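Local coordinates for protein ethylbenzene dehydrogenase beta-subunit (Aromatoleum aromaticum, PDB 2IVF) that serves as the iron-sulfur subunit of a three-chain dehydrogenase, holding several iron-sulfur clusters of the kind that relay electrons, at residues 157-162 with 166-171. Numbering follows the deposited sequence.
Sequences PACLAA and GAIYKR. With SF4 (iron/sulfur cluster), chain S.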
loop_
_atom_site.group_PDB
_atom_site.type_symbol
_atom_site.label_atom_id
_atom_site.label_comp_id
_atom_site.label_asym_id
_atom_site.label_seq_id
_atom_site.Cartn_x
_atom_site.Cartn_y
_atom_site.Cartn_z
ATOM N N PRO B 157 -19.384 8.406 -29.002
ATOM C CA PRO B 157 -18.681 7.160 -28.695
ATOM C C PRO B 157 -18.369 6.342 -29.932
ATOM O O PRO B 157 -19.260 6.085 -30.766
ATOM C CB PRO B 157 -19.616 6.415 -27.739
ATOM C CG PRO B 157 -20.907 7.090 -27.801
ATOM C CD PRO B 157 -20.753 8.435 -28.479
ATOM N N ALA B 158 -17.103 5.976 -30.071
ATOM C CA ALA B 158 -16.662 5.239 -31.242
ATOM C C ALA B 158 -17.099 3.785 -31.128
ATOM O O ALA B 158 -17.425 3.169 -32.124
ATOM C CB ALA B 158 -15.191 5.352 -31.418
ATOM N N CYS B 159 -17.130 3.280 -29.916
ATOM C CA CYS B 159 -17.580 1.929 -29.628
ATOM C C CYS B 159 -18.979 1.689 -30.158
ATOM O O CYS B 159 -19.240 0.706 -30.851
ATOM C CB CYS B 159 -17.518 1.723 -28.130
ATOM S SG CYS B 159 -18.501 2.887 -27.113
ATOM N N LEU B 160 -19.885 2.589 -29.829
ATOM C CA LEU B 160 -21.272 2.510 -30.297
ATOM C C LEU B 160 -21.404 2.461 -31.806
ATOM O O LEU B 160 -22.199 1.684 -32.360
ATOM C CB LEU B 160 -22.027 3.696 -29.742
ATOM C CG LEU B 160 -23.550 3.814 -29.954
ATOM C CD1 LEU B 160 -24.080 4.736 -28.806
ATOM C CD2 LEU B 160 -23.908 4.376 -31.284
ATOM N N ALA B 161 -20.632 3.323 -32.464
ATOM C CA ALA B 161 -20.622 3.468 -33.922
ATOM C C ALA B 161 -20.141 2.195 -34.585
ATOM O O ALA B 161 -20.656 1.796 -35.613
ATOM C CB ALA B 161 -19.699 4.631 -34.326
ATOM N N ALA B 162 -19.191 1.550 -33.929
ATOM C CA ALA B 162 -18.534 0.358 -34.430
ATOM C C ALA B 162 -19.375 -0.929 -34.367
ATOM O O ALA B 162 -19.236 -1.776 -35.223
ATOM C CB ALA B 162 -17.226 0.139 -33.651
ATOM N N GLY B 166 -25.594 -3.298 -32.971
ATOM C CA GLY B 166 -26.225 -2.230 -32.175
ATOM C C GLY B 166 -26.430 -2.573 -30.709
ATOM O O GLY B 166 -27.399 -2.123 -30.100
ATOM N N ALA B 167 -25.523 -3.368 -30.141
ATOM C CA ALA B 167 -25.602 -3.765 -28.747
ATOM C C ALA B 167 -25.193 -2.624 -27.821
ATOM O O ALA B 167 -25.480 -2.678 -26.633
ATOM C CB ALA B 167 -24.726 -4.981 -28.453
ATOM N N ILE B 168 -24.485 -1.623 -28.330
ATOM C CA ILE B 168 -24.002 -0.538 -27.470
ATOM C C ILE B 168 -24.934 0.657 -27.602
ATOM O O ILE B 168 -25.336 1.058 -28.708
ATOM C CB ILE B 168 -22.576 -0.118 -27.823
ATOM C CG1 ILE B 168 -21.621 -1.272 -27.553
ATOM C CG2 ILE B 168 -22.134 1.191 -27.061
ATOM C CD1 ILE B 168 -20.174 -0.990 -27.899
ATOM N N TYR B 169 -25.287 1.228 -26.457
ATOM C CA TYR B 169 -26.132 2.398 -26.458
ATOM C C TYR B 169 -25.702 3.395 -25.411
ATOM O O TYR B 169 -24.937 3.068 -24.498
ATOM C CB TYR B 169 -27.597 2.040 -26.239
ATOM C CG TYR B 169 -27.886 1.381 -24.922
ATOM C CD1 TYR B 169 -27.643 0.018 -24.739
ATOM C CD2 TYR B 169 -28.407 2.107 -23.849
ATOM C CE1 TYR B 169 -27.918 -0.597 -23.548
ATOM C CE2 TYR B 169 -28.688 1.491 -22.652
ATOM C CZ TYR B 169 -28.443 0.145 -22.498
ATOM O OH TYR B 169 -28.720 -0.472 -21.296
ATOM N N LYS B 170 -26.170 4.626 -25.589
ATOM C CA LYS B 170 -25.827 5.711 -24.677
ATOM C C LYS B 170 -27.135 6.154 -24.074
ATOM O O LYS B 170 -28.047 6.542 -24.803
ATOM C CB LYS B 170 -25.213 6.867 -25.435
ATOM C CG LYS B 170 -24.661 7.973 -24.542
ATOM C CD LYS B 170 -23.869 8.987 -25.384
ATOM C CE LYS B 170 -23.442 10.230 -24.541
ATOM N NZ LYS B 170 -22.471 9.900 -23.453
ATOM N N ARG B 171 -27.227 6.059 -22.764
ATOM C CA ARG B 171 -28.422 6.452 -22.051
ATOM C C ARG B 171 -28.686 7.924 -22.276
ATOM O O ARG B 171 -27.785 8.748 -22.150
ATOM C CB ARG B 171 -28.251 6.165 -20.592
ATOM C CG ARG B 171 -28.502 4.718 -20.196
ATOM C CD ARG B 171 -29.040 4.667 -18.790
ATOM N NE ARG B 171 -30.380 5.264 -18.738
ATOM C CZ ARG B 171 -31.518 4.583 -18.657
ATOM N NH1 ARG B 171 -31.524 3.258 -18.638
ATOM N NH2 ARG B 171 -32.677 5.244 -18.624
HETATM FE FE1 SF4 S . -14.406 4.050 -25.410
HETATM FE FE2 SF4 S . -16.985 3.993 -25.931
HETATM FE FE3 SF4 S . -15.777 6.360 -25.243
HETATM FE FE4 SF4 S . -16.099 4.414 -23.337
HETATM S S1 SF4 S . -17.768 5.573 -24.443
HETATM S S2 SF4 S . -14.186 5.623 -23.791
HETATM S S3 SF4 S . -15.892 2.538 -24.591
HETATM S S4 SF4 S . -15.417 5.143 -27.167
HETATM O O HOH W 1 -24.247 0.124 -31.084
#
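Ile168 lies against the first turn of helix 158-162, its two branches touching neighbouring residues. CG2 rests on Leu160, 3.7 Å from Leu160 CB and about as near to its CA, while CD1 reaches Cys159, coming within 3.8 Å of Cys159 CB and close to the carbonyl of that residue. An extended side chain explains this reach: chi1 of -64° turns CG1 away from the carbonyl carbon and chi2 of 178° carries CD1 straight on. Leu160 crosses Ile168 at a slant and runs over the strand backbone, with Leu160 CG 3.5 Å from Ile168 O and CD1 3.8 Å from Lys170 N. No direct hydrogen bond joins the two segments; instead one water donates both to Leu160 O (2.9 Å) and to Ile168 O (2.8 Å), bridging two carbonyls. Farther along, the aliphatic chain of Lys170 passes Pro157, which sits at the N-cap position of the helix, and its NZ is held by Gly175 O, Cys154 O and Gln18 OE1.

On the cluster side, Cys159 SG binds iron FE2 of the iron/sulfur cluster at 2.2 Å, and Pro157 CB lies 3.9 Å from cluster sulfur S1. Val177, Cys190 and Ile199 pack on both Cys159 and Ile168, enclosing this apolar patch, and Ile168 also touches the Fe3-S4 cluster. Strand 168-170 pairs with antiparallel strand 177-179, whereas Tyr169 OH and Arg171 NH1 turn to Glu65 of the alpha-subunit. A short helix carrying a cluster cysteine and followed, after a short loop, by a two-stranded antiparallel hairpin is characteristic of the bacterial ferredoxin-like fold, here within the 4Fe-4S dicluster domain, where this apolar layer lies between two neighbouring clusters.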